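Local structure of putative phosphatase (DUF442) (Shewanella putrefaciens CN-32, 3GXH) at residues 106-118 against 130-144. The protein is probably a phosphatase of the tyrosine and dual-specificity phosphatase superfamily, with its natural substrate not established. Sequence-based numbering, arbitrary orientation.
Sequences ANYRASAFAYLYQ and TMTPWNDELAIYPKW. With SO4 (sulfate ion), chain D.
Tyr108 and Trp134 both turn CG anti to their own carbonyl carbons (chi1 -81° and -74°), and from these settings the tyrosine ring presents an edge to the face of the indole. Its CD2 lies over the centre of that face, 3.5 Å from Trp134 CD2, in an edge-to-face pair. CE of Met131, a selenomethionine here, covers the opposite face nearer the rim, which leaves the indole clamped between the two residues. The indole also reaches the backbone of helix 108-120: Trp134 NE1 donates to Tyr108 O at 2.9 Å, approaching well off the carbonyl plane, while Ala112 N gives the same oxygen its helical bond. Farther out on the tyrosine, the carbonyl oxygen of Pro133 sits above one ring face, and the hydroxyl donates to Glu137 OE1 at 2.7 Å on the syn side of the carboxylate, though tilted out of its plane. A water joins Tyr108 OH to Glu137 OE2, closing a small polar bridge that helps fix the ring.

One turn along, Ala112 CB touches both Trp134 CZ2 and Trp144 CZ3, where the two indoles meet, and Arg109 CG packs against Trp144 CH2 at 3.7 Å; Trp144 NE1 is held by Trp77 O. At the other end, Thr130 enters a hole formed by Ser111, Ala114, Tyr115 and Gln118, its CG2 lying 3.7 Å from Tyr115 CB.

The same first helical turn holds a sulfate, probably from the crystallisation liquor: Tyr108 N donates to O1 at 2.9 Å and Arg109 grips O4 through backbone N and NH1. Val75 O takes the arginine NE, steadying the guanidinium. The ion probably marks a substrate phosphate's place, as in the P-loop of cysteine-dependent protein tyrosine phosphatases, where backbone amides and an arginine at a helix N-terminus wrap a tetrahedral anion.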
ATOM      1  N   ALA A 106       4.875  -1.838   8.025  1.00 10.50           N
ATOM      2  CA  ALA A 106       6.159  -1.250   7.706  1.00 10.49           C
ATOM      3  C   ALA A 106       6.499  -1.055   6.219  1.00 10.66           C
ATOM      4  O   ALA A 106       7.647  -0.867   5.848  1.00 11.16           O
ATOM      5  CB  ALA A 106       7.290  -2.036   8.439  1.00 12.34           C
ATOM      6  N   ASN A 107       5.461  -1.102   5.409  1.00  9.87           N
ATOM      7  CA  ASN A 107       5.518  -0.849   3.987  1.00 10.44           C
ATOM      8  C   ASN A 107       6.250  -1.915   3.182  1.00 11.63           C
ATOM      9  O   ASN A 107       6.654  -1.626   2.063  1.00 12.33           O
ATOM     10  CB  ASN A 107       6.051   0.561   3.661  1.00 11.64           C
ATOM     11  CG  ASN A 107       5.521   1.115   2.294  1.00 11.72           C
ATOM     12  OD1 ASN A 107       4.668   0.520   1.653  1.00 13.74           O
ATOM     13  ND2 ASN A 107       6.010   2.266   1.919  1.00 14.62           N
ATOM     14  N   TYR A 108       6.334  -3.158   3.670  1.00 10.25           N
ATOM     15  CA  TYR A 108       6.895  -4.231   2.822  1.00 10.68           C
ATOM     16  C   TYR A 108       5.808  -4.716   1.864  1.00 11.09           C
ATOM     17  O   TYR A 108       5.917  -4.584   0.635  1.00 11.18           O
ATOM     18  CB  TYR A 108       7.400  -5.391   3.640  1.00 10.35           C
ATOM     19  CG  TYR A 108       8.763  -5.179   4.229  1.00 10.75           C
ATOM     20  CD1 TYR A 108       8.982  -4.273   5.239  1.00 12.09           C
ATOM     21  CD2 TYR A 108       9.817  -5.961   3.827  1.00 11.68           C
ATOM     22  CE1 TYR A 108      10.247  -4.164   5.845  1.00 12.38           C
ATOM     23  CE2 TYR A 108      11.105  -5.840   4.410  1.00 11.53           C
ATOM     24  CZ  TYR A 108      11.284  -4.926   5.419  1.00 13.68           C
ATOM     25  OH  TYR A 108      12.535  -4.800   6.044  1.00 14.46           O
ATOM     26  N   ARG A 109       4.703  -5.229   2.377  1.00 11.74           N
ATOM     27  CA  ARG A 109       3.596  -5.682   1.519  1.00 10.89           C
ATOM     28  C   ARG A 109       3.173  -4.553   0.575  1.00 10.45           C
ATOM     29  O   ARG A 109       3.007  -4.784  -0.661  1.00 10.56           O
ATOM     30  CB  ARG A 109       2.363  -6.084   2.333  1.00 11.83           C
ATOM     31  CG  ARG A 109       2.488  -7.373   3.101  1.00 11.59           C
ATOM     32  CD  ARG A 109       1.434  -7.253   4.230  1.00 15.44           C
ATOM     33  NE  ARG A 109       1.187  -8.415   5.062  1.00 16.15           N
ATOM     34  CZ  ARG A 109       1.849  -8.711   6.165  1.00 15.01           C
ATOM     35  NH1 ARG A 109       2.978  -8.086   6.514  1.00 20.34           N
ATOM     36  NH2 ARG A 109       1.448  -9.722   6.900  1.00 17.51           N
ATOM     37  N   ALA A 110       2.935  -3.345   1.086  1.00 10.42           N
ATOM     38  CA  ALA A 110       2.379  -2.261   0.298  1.00 11.28           C
ATOM     39  C   ALA A 110       3.299  -1.759  -0.795  1.00 10.49           C
ATOM     40  O   ALA A 110       2.847  -1.501  -1.913  1.00 11.03           O
ATOM     41  CB  ALA A 110       1.868  -1.096   1.224  1.00 11.80           C
ATOM     42  N   SER A 111       4.580  -1.622  -0.528  1.00 10.77           N
ATOM     43  CA  SER A 111       5.503  -1.169  -1.589  1.00 10.16           C
ATOM     44  C   SER A 111       5.643  -2.241  -2.694  1.00 10.62           C
ATOM     45  O   SER A 111       5.757  -1.877  -3.871  1.00 10.72           O
ATOM     46  CB  SER A 111       6.860  -0.761  -1.030  1.00 11.21           C
ATOM     47  OG  SER A 111       7.582  -1.862  -0.475  1.00 11.17           O
ATOM     48  N   ALA A 112       5.577  -3.516  -2.317  1.00 11.40           N
ATOM     49  CA  ALA A 112       5.618  -4.619  -3.299  1.00 11.24           C
ATOM     50  C   ALA A 112       4.372  -4.569  -4.191  1.00 10.81           C
ATOM     51  O   ALA A 112       4.448  -4.698  -5.396  1.00 13.05           O
ATOM     52  CB  ALA A 112       5.782  -5.978  -2.603  1.00 10.84           C
ATOM     53  N   PHE A 113       3.215  -4.380  -3.569  1.00 10.17           N
ATOM     54  CA  PHE A 113       1.957  -4.319  -4.317  1.00 10.52           C
ATOM     55  C   PHE A 113       1.915  -3.059  -5.184  1.00 11.42           C
ATOM     56  O   PHE A 113       1.440  -3.094  -6.319  1.00 11.68           O
ATOM     57  CB  PHE A 113       0.724  -4.373  -3.386  1.00 11.54           C
ATOM     58  CG  PHE A 113       0.291  -5.770  -2.993  1.00 12.42           C
ATOM     59  CD1 PHE A 113       1.207  -6.772  -2.692  1.00 13.01           C
ATOM     60  CD2 PHE A 113      -1.054  -6.054  -2.846  1.00 11.94           C
ATOM     61  CE1 PHE A 113       0.791  -8.039  -2.298  1.00 12.43           C
ATOM     62  CE2 PHE A 113      -1.431  -7.317  -2.473  1.00 12.53           C
ATOM     63  CZ  PHE A 113      -0.543  -8.288  -2.190  1.00 12.78           C
ATOM     64  N   ALA A 114       2.439  -1.940  -4.673  1.00 11.75           N
ATOM     65  CA  ALA A 114       2.508  -0.732  -5.487  1.00 12.61           C
ATOM     66  C   ALA A 114       3.412  -0.947  -6.707  1.00 11.04           C
ATOM     67  O   ALA A 114       3.077  -0.517  -7.826  1.00 11.74           O
ATOM     68  CB  ALA A 114       3.011   0.472  -4.672  1.00 11.51           C
ATOM     69  N   TYR A 115       4.539  -1.600  -6.536  1.00 11.40           N
ATOM     70  CA  TYR A 115       5.419  -1.918  -7.657  1.00 11.56           C
ATOM     71  C   TYR A 115       4.672  -2.735  -8.706  1.00 11.09           C
ATOM     72  O   TYR A 115       4.719  -2.418  -9.899  1.00 11.86           O
ATOM     73  CB  TYR A 115       6.628  -2.691  -7.150  1.00 12.33           C
ATOM     74  CG  TYR A 115       7.430  -3.294  -8.261  1.00 14.13           C
ATOM     75  CD1 TYR A 115       8.179  -2.480  -9.093  1.00 15.51           C
ATOM     76  CD2 TYR A 115       7.378  -4.666  -8.535  1.00 15.48           C
ATOM     77  CE1 TYR A 115       8.897  -3.010 -10.152  1.00 16.29           C
ATOM     78  CE2 TYR A 115       8.104  -5.215  -9.591  1.00 18.87           C
ATOM     79  CZ  TYR A 115       8.847  -4.389 -10.388  1.00 14.96           C
ATOM     80  OH  TYR A 115       9.578  -4.950 -11.452  1.00 18.13           O
ATOM     81  N   LEU A 116       3.944  -3.781  -8.267  1.00 10.99           N
ATOM     82  CA  LEU A 116       3.270  -4.608  -9.226  1.00 10.92           C
ATOM     83  C   LEU A 116       2.179  -3.841  -9.959  1.00 12.45           C
ATOM     84  O   LEU A 116       1.948  -4.076 -11.170  1.00 12.17           O
ATOM     85  CB  LEU A 116       2.692  -5.852  -8.553  1.00 11.70           C
ATOM     86  CG  LEU A 116       3.780  -6.856  -8.157  1.00 11.86           C
ATOM     87  CD1 LEU A 116       3.146  -7.986  -7.347  1.00 12.64           C
ATOM     88  CD2 LEU A 116       4.566  -7.438  -9.358  1.00 12.75           C
ATOM     89  N   TYR A 117       1.506  -2.931  -9.272  1.00 12.56           N
ATOM     90  CA  TYR A 117       0.470  -2.133  -9.875  1.00 12.61           C
ATOM     91  C   TYR A 117       1.046  -1.223 -10.930  1.00 12.87           C
ATOM     92  O   TYR A 117       0.518  -1.128 -12.052  1.00 12.25           O
ATOM     93  CB  TYR A 117      -0.276  -1.320  -8.805  1.00 14.13           C
ATOM     94  CG  TYR A 117      -1.172  -0.260  -9.369  1.00 15.99           C
ATOM     95  CD1 TYR A 117      -2.410  -0.602  -9.888  1.00 15.07           C
ATOM     96  CD2 TYR A 117      -0.763   1.094  -9.422  1.00 17.30           C
ATOM     97  CE1 TYR A 117      -3.251   0.385 -10.422  1.00 16.19           C
ATOM     98  CE2 TYR A 117      -1.601   2.073  -9.975  1.00 17.77           C
ATOM     99  CZ  TYR A 117      -2.826   1.694 -10.442  1.00 18.36           C
ATOM    100  OH  TYR A 117      -3.627   2.679 -11.005  1.00 24.18           O
ATOM    101  N   GLN A 118       2.099  -0.516 -10.588  1.00 11.85           N
ATOM    102  CA  GLN A 118       2.705   0.389 -11.558  1.00 13.67           C
ATOM    103  C   GLN A 118       3.229  -0.385 -12.763  1.00 13.06           C
ATOM    104  O   GLN A 118       3.117   0.068 -13.916  1.00 13.10           O
ATOM    105  CB  GLN A 118       3.781   1.231 -10.924  1.00 14.26           C
ATOM    106  CG  GLN A 118       3.205   2.160  -9.849  1.00 19.14           C
ATOM    107  CD  GLN A 118       4.211   3.092  -9.208  1.00 20.64           C
ATOM    108  OE1 GLN A 118       5.401   2.765  -9.038  1.00 24.24           O
ATOM    109  NE2 GLN A 118       3.716   4.284  -8.811  1.00 23.03           N
ATOM    110  N   THR A 130      11.031   1.730  -5.860  1.00 14.21           N
ATOM    111  CA  THR A 130       9.678   1.539  -5.343  1.00 12.65           C
ATOM    112  C   THR A 130       9.707   0.759  -4.013  1.00 11.97           C
ATOM    113  O   THR A 130       8.930   1.087  -3.093  1.00 12.53           O
ATOM    114  CB  THR A 130       8.805   0.823  -6.391  1.00 13.61           C
ATOM    115  OG1 THR A 130       8.736   1.607  -7.580  1.00 13.46           O
ATOM    116  CG2 THR A 130       7.379   0.671  -5.872  1.00 14.50           C
HETATM  117  N   MSE A 131      10.580  -0.233  -3.959  1.00 12.34           N
HETATM  118  CA  MSE A 131      10.623  -1.172  -2.828  1.00 10.92           C
HETATM  119  C   MSE A 131      11.746  -0.854  -1.869  1.00 11.79           C
HETATM  120  O   MSE A 131      12.255  -1.704  -1.177  1.00 12.92           O
HETATM  121  CB  MSE A 131      10.664  -2.627  -3.291  1.00 13.44           C
HETATM  122  CG  MSE A 131       9.357  -3.054  -4.015  1.00 13.11           C
HETATM  123 SE   MSE A 131       9.491  -4.803  -4.813  0.85 11.39          SE
HETATM  124  CE  MSE A 131       9.782  -5.901  -3.207  1.00 13.80           C
ATOM    125  N   THR A 132      12.022   0.440  -1.748  1.00 15.54           N
ATOM    126  CA  THR A 132      13.011   0.939  -0.795  1.00 14.80           C
ATOM    127  C   THR A 132      12.820   0.381   0.634  1.00 13.95           C
ATOM    128  O   THR A 132      13.795   0.027   1.282  1.00 13.87           O
ATOM    129  CB  THR A 132      13.070   2.500  -0.866  1.00 19.26           C
ATOM    130  OG1 THR A 132      13.718   2.875  -2.099  1.00 21.34           O
ATOM    131  CG2 THR A 132      13.863   3.074   0.305  1.00 18.47           C
ATOM    132  N   PRO A 133      11.568   0.242   1.105  1.00 16.98           N
ATOM    133  CA  PRO A 133      11.384  -0.274   2.452  1.00 16.40           C
ATOM    134  C   PRO A 133      11.874  -1.661   2.673  1.00 19.02           C
ATOM    135  O   PRO A 133      12.085  -2.033   3.813  1.00 22.09           O
ATOM    136  CB  PRO A 133       9.854  -0.227   2.634  1.00 18.05           C
ATOM    137  CG  PRO A 133       9.435   0.925   1.775  1.00 20.60           C
ATOM    138  CD  PRO A 133      10.284   0.730   0.552  1.00 18.45           C
ATOM    139  N   TRP A 134      12.078  -2.431   1.602  1.00 16.63           N
ATOM    140  CA  TRP A 134      12.584  -3.788   1.682  1.00 16.87           C
ATOM    141  C   TRP A 134      14.043  -3.841   2.059  1.00 22.52           C
ATOM    142  O   TRP A 134      14.551  -4.897   2.377  1.00 23.47           O
ATOM    143  CB  TRP A 134      12.338  -4.600   0.374  1.00 15.48           C
ATOM    144  CG  TRP A 134      10.923  -4.976   0.235  1.00 11.91           C
ATOM    145  CD1 TRP A 134       9.885  -4.131  -0.011  1.00 13.11           C
ATOM    146  CD2 TRP A 134      10.355  -6.290   0.335  1.00 10.09           C
ATOM    147  NE1 TRP A 134       8.719  -4.835  -0.083  1.00 10.90           N
ATOM    148  CE2 TRP A 134       8.962  -6.151   0.168  1.00 11.17           C
ATOM    149  CE3 TRP A 134      10.872  -7.560   0.617  1.00 10.95           C
ATOM    150  CZ2 TRP A 134       8.097  -7.226   0.247  1.00 12.92           C
ATOM    151  CZ3 TRP A 134       9.994  -8.638   0.664  1.00 12.72           C
ATOM    152  CH2 TRP A 134       8.634  -8.467   0.469  1.00 11.78           C
ATOM    153  N   ASN A 135      14.718  -2.695   1.946  1.00 22.64           N
ATOM    154  CA  ASN A 135      16.107  -2.599   2.315  1.00 29.80           C
ATOM    155  C   ASN A 135      16.899  -3.739   1.734  1.00 27.55           C
ATOM    156  O   ASN A 135      17.694  -4.363   2.442  1.00 29.60           O
ATOM    157  CB  ASN A 135      16.215  -2.578   3.845  1.00 30.15           C
ATOM    158  CG  ASN A 135      17.442  -1.885   4.307  1.00 41.69           C
ATOM    159  OD1 ASN A 135      18.305  -2.490   4.944  1.00 49.14           O
ATOM    160  ND2 ASN A 135      17.565  -0.610   3.955  1.00 52.29           N
ATOM    161  N   ASP A 136      16.667  -4.020   0.452  1.00 23.50           N
ATOM    162  CA  ASP A 136      17.308  -5.106  -0.278  1.00 26.64           C
ATOM    163  C   ASP A 136      17.136  -6.559   0.271  1.00 26.95           C
ATOM    164  O   ASP A 136      17.980  -7.417   0.023  1.00 27.53           O
ATOM    165  CB  ASP A 136      18.804  -4.802  -0.463  1.00 27.63           C
ATOM    166  N   GLU A 137      16.034  -6.841   0.971  1.00 24.30           N
ATOM    167  CA  GLU A 137      15.815  -8.155   1.608  1.00 20.94           C
ATOM    168  C   GLU A 137      14.919  -9.074   0.780  1.00 17.38           C
ATOM    169  O   GLU A 137      14.562 -10.162   1.209  1.00 19.03           O
ATOM    170  CB  GLU A 137      15.147  -7.956   2.980  1.00 17.63           C
ATOM    171  CG  GLU A 137      16.061  -7.277   4.003  1.00 15.66           C
ATOM    172  CD  GLU A 137      15.316  -6.602   5.132  1.00 13.15           C
ATOM    173  OE1 GLU A 137      14.103  -6.809   5.287  1.00 16.58           O
ATOM    174  OE2 GLU A 137      15.990  -5.863   5.886  1.00 19.15           O
ATOM    175  N   LEU A 138      14.533  -8.660  -0.424  1.00 18.85           N
ATOM    176  CA  LEU A 138      13.641  -9.506  -1.179  1.00 18.53           C
ATOM    177  C   LEU A 138      14.182 -10.942  -1.360  1.00 18.59           C
ATOM    178  O   LEU A 138      13.420 -11.880  -1.318  1.00 18.78           O
ATOM    179  CB  LEU A 138      13.301  -8.891  -2.546  1.00 19.44           C
ATOM    180  CG  LEU A 138      12.398  -9.711  -3.450  1.00 15.03           C
ATOM    181  CD1 LEU A 138      11.108 -10.106  -2.788  1.00 16.32           C
ATOM    182  CD2 LEU A 138      12.067  -8.940  -4.796  1.00 15.71           C
ATOM    183  N   ALA A 139      15.489 -11.098  -1.563  0.50 17.91           N
ATOM    184  CA  ALA A 139      16.100 -12.433  -1.693  0.50 20.54           C
ATOM    185  C   ALA A 139      15.864 -13.340  -0.469  0.50 20.14           C
ATOM    186  O   ALA A 139      15.778 -14.571  -0.588  0.50 21.26           O
ATOM    187  CB  ALA A 139      17.599 -12.302  -1.964  0.50 21.95           C
ATOM    188  N   ILE A 140      15.735 -12.719   0.697  0.50 19.81           N
ATOM    189  CA  ILE A 140      15.463 -13.444   1.934  0.50 18.52           C
ATOM    190  C   ILE A 140      14.127 -14.205   1.899  0.50 17.75           C
ATOM    191  O   ILE A 140      13.952 -15.176   2.637  0.50 17.16           O
ATOM    192  CB  ILE A 140      15.488 -12.446   3.133  0.50 18.90           C
ATOM    193  CG1 ILE A 140      16.867 -11.807   3.216  0.50 16.21           C
ATOM    194  CG2 ILE A 140      15.160 -13.107   4.479  0.50 14.96           C
ATOM    195  CD1 ILE A 140      17.005 -10.787   4.376  0.50 20.42           C
ATOM    196  N   TYR A 141      13.210 -13.789   1.018  1.00 15.33           N
ATOM    197  CA  TYR A 141      11.800 -14.162   1.104  1.00 14.72           C
ATOM    198  C   TYR A 141      11.358 -14.775  -0.249  1.00 14.61           C
ATOM    199  O   TYR A 141      10.696 -14.105  -1.057  1.00 14.41           O
ATOM    200  CB  TYR A 141      10.928 -12.953   1.513  1.00 14.66           C
ATOM    201  CG  TYR A 141      11.289 -12.426   2.892  1.00 11.91           C
ATOM    202  CD1 TYR A 141      11.093 -13.213   4.029  1.00 17.66           C
ATOM    203  CD2 TYR A 141      11.863 -11.193   3.053  1.00 11.13           C
ATOM    204  CE1 TYR A 141      11.433 -12.721   5.306  1.00 14.37           C
ATOM    205  CE2 TYR A 141      12.220 -10.700   4.336  1.00 13.27           C
ATOM    206  CZ  TYR A 141      12.003 -11.492   5.428  1.00 14.94           C
ATOM    207  OH  TYR A 141      12.352 -11.035   6.705  1.00 14.27           O
ATOM    208  N   PRO A 142      11.698 -16.031  -0.492  1.00 14.89           N
ATOM    209  CA  PRO A 142      11.419 -16.600  -1.812  1.00 13.43           C
ATOM    210  C   PRO A 142       9.953 -16.640  -2.183  1.00 13.55           C
ATOM    211  O   PRO A 142       9.644 -16.658  -3.395  1.00 15.10           O
ATOM    212  CB  PRO A 142      11.973 -18.051  -1.717  1.00 16.06           C
ATOM    213  CG  PRO A 142      12.252 -18.294  -0.277  1.00 16.69           C
ATOM    214  CD  PRO A 142      12.473 -16.953   0.367  1.00 15.72           C
ATOM    215  N   LYS A 143       9.037 -16.695  -1.216  1.00 12.59           N
ATOM    216  CA  LYS A 143       7.618 -16.705  -1.567  1.00 14.60           C
ATOM    217  C   LYS A 143       7.242 -15.366  -2.190  1.00 14.16           C
ATOM    218  O   LYS A 143       6.426 -15.299  -3.115  1.00 13.50           O
ATOM    219  CB  LYS A 143       6.731 -16.974  -0.383  1.00 17.19           C
ATOM    220  CG  LYS A 143       7.088 -18.246   0.370  1.00 26.56           C
ATOM    221  CD  LYS A 143       6.087 -19.341   0.201  1.00 39.74           C
ATOM    222  CE  LYS A 143       6.263 -20.402   1.310  1.00 43.99           C
ATOM    223  NZ  LYS A 143       6.152 -19.882   2.725  1.00 42.26           N
ATOM    224  N   TRP A 144       7.801 -14.295  -1.636  1.00 12.74           N
ATOM    225  CA  TRP A 144       7.627 -12.949  -2.202  1.00 13.43           C
ATOM    226  C   TRP A 144       8.294 -12.820  -3.564  1.00 11.27           C
ATOM    227  O   TRP A 144       7.728 -12.275  -4.486  1.00 11.88           O
ATOM    228  CB  TRP A 144       8.057 -11.842  -1.217  1.00 13.11           C
ATOM    229  CG  TRP A 144       6.999 -11.661  -0.168  1.00 11.50           C
ATOM    230  CD1 TRP A 144       6.893 -12.314   0.998  1.00 12.57           C
ATOM    231  CD2 TRP A 144       5.893 -10.749  -0.239  1.00 10.42           C
ATOM    232  NE1 TRP A 144       5.730 -11.919   1.652  1.00 13.28           N
ATOM    233  CE2 TRP A 144       5.118 -10.942   0.909  1.00 12.01           C
ATOM    234  CE3 TRP A 144       5.463  -9.842  -1.194  1.00 11.47           C
ATOM    235  CZ2 TRP A 144       3.954 -10.218   1.158  1.00 10.78           C
ATOM    236  CZ3 TRP A 144       4.290  -9.108  -0.932  1.00 11.04           C
ATOM    237  CH2 TRP A 144       3.523  -9.351   0.193  1.00 13.16           C
TER
HETATM  238  S   SO4 D   5       4.895  -5.256   6.565  1.00 13.10           S
HETATM  239  O1  SO4 D   5       5.754  -4.140   6.311  1.00 13.99           O
HETATM  240  O2  SO4 D   5       5.586  -6.299   7.323  1.00 15.00           O
HETATM  241  O3  SO4 D   5       3.736  -4.820   7.333  1.00 13.63           O
HETATM  242  O4  SO4 D   5       4.376  -5.760   5.279  1.00 14.40           O
HETATM  243  O   HOH W   1      15.110  -4.663   7.944  1.00 25.14           O
HETATM  244  O   HOH W   2       7.226   4.138  -7.728  1.00 27.87           O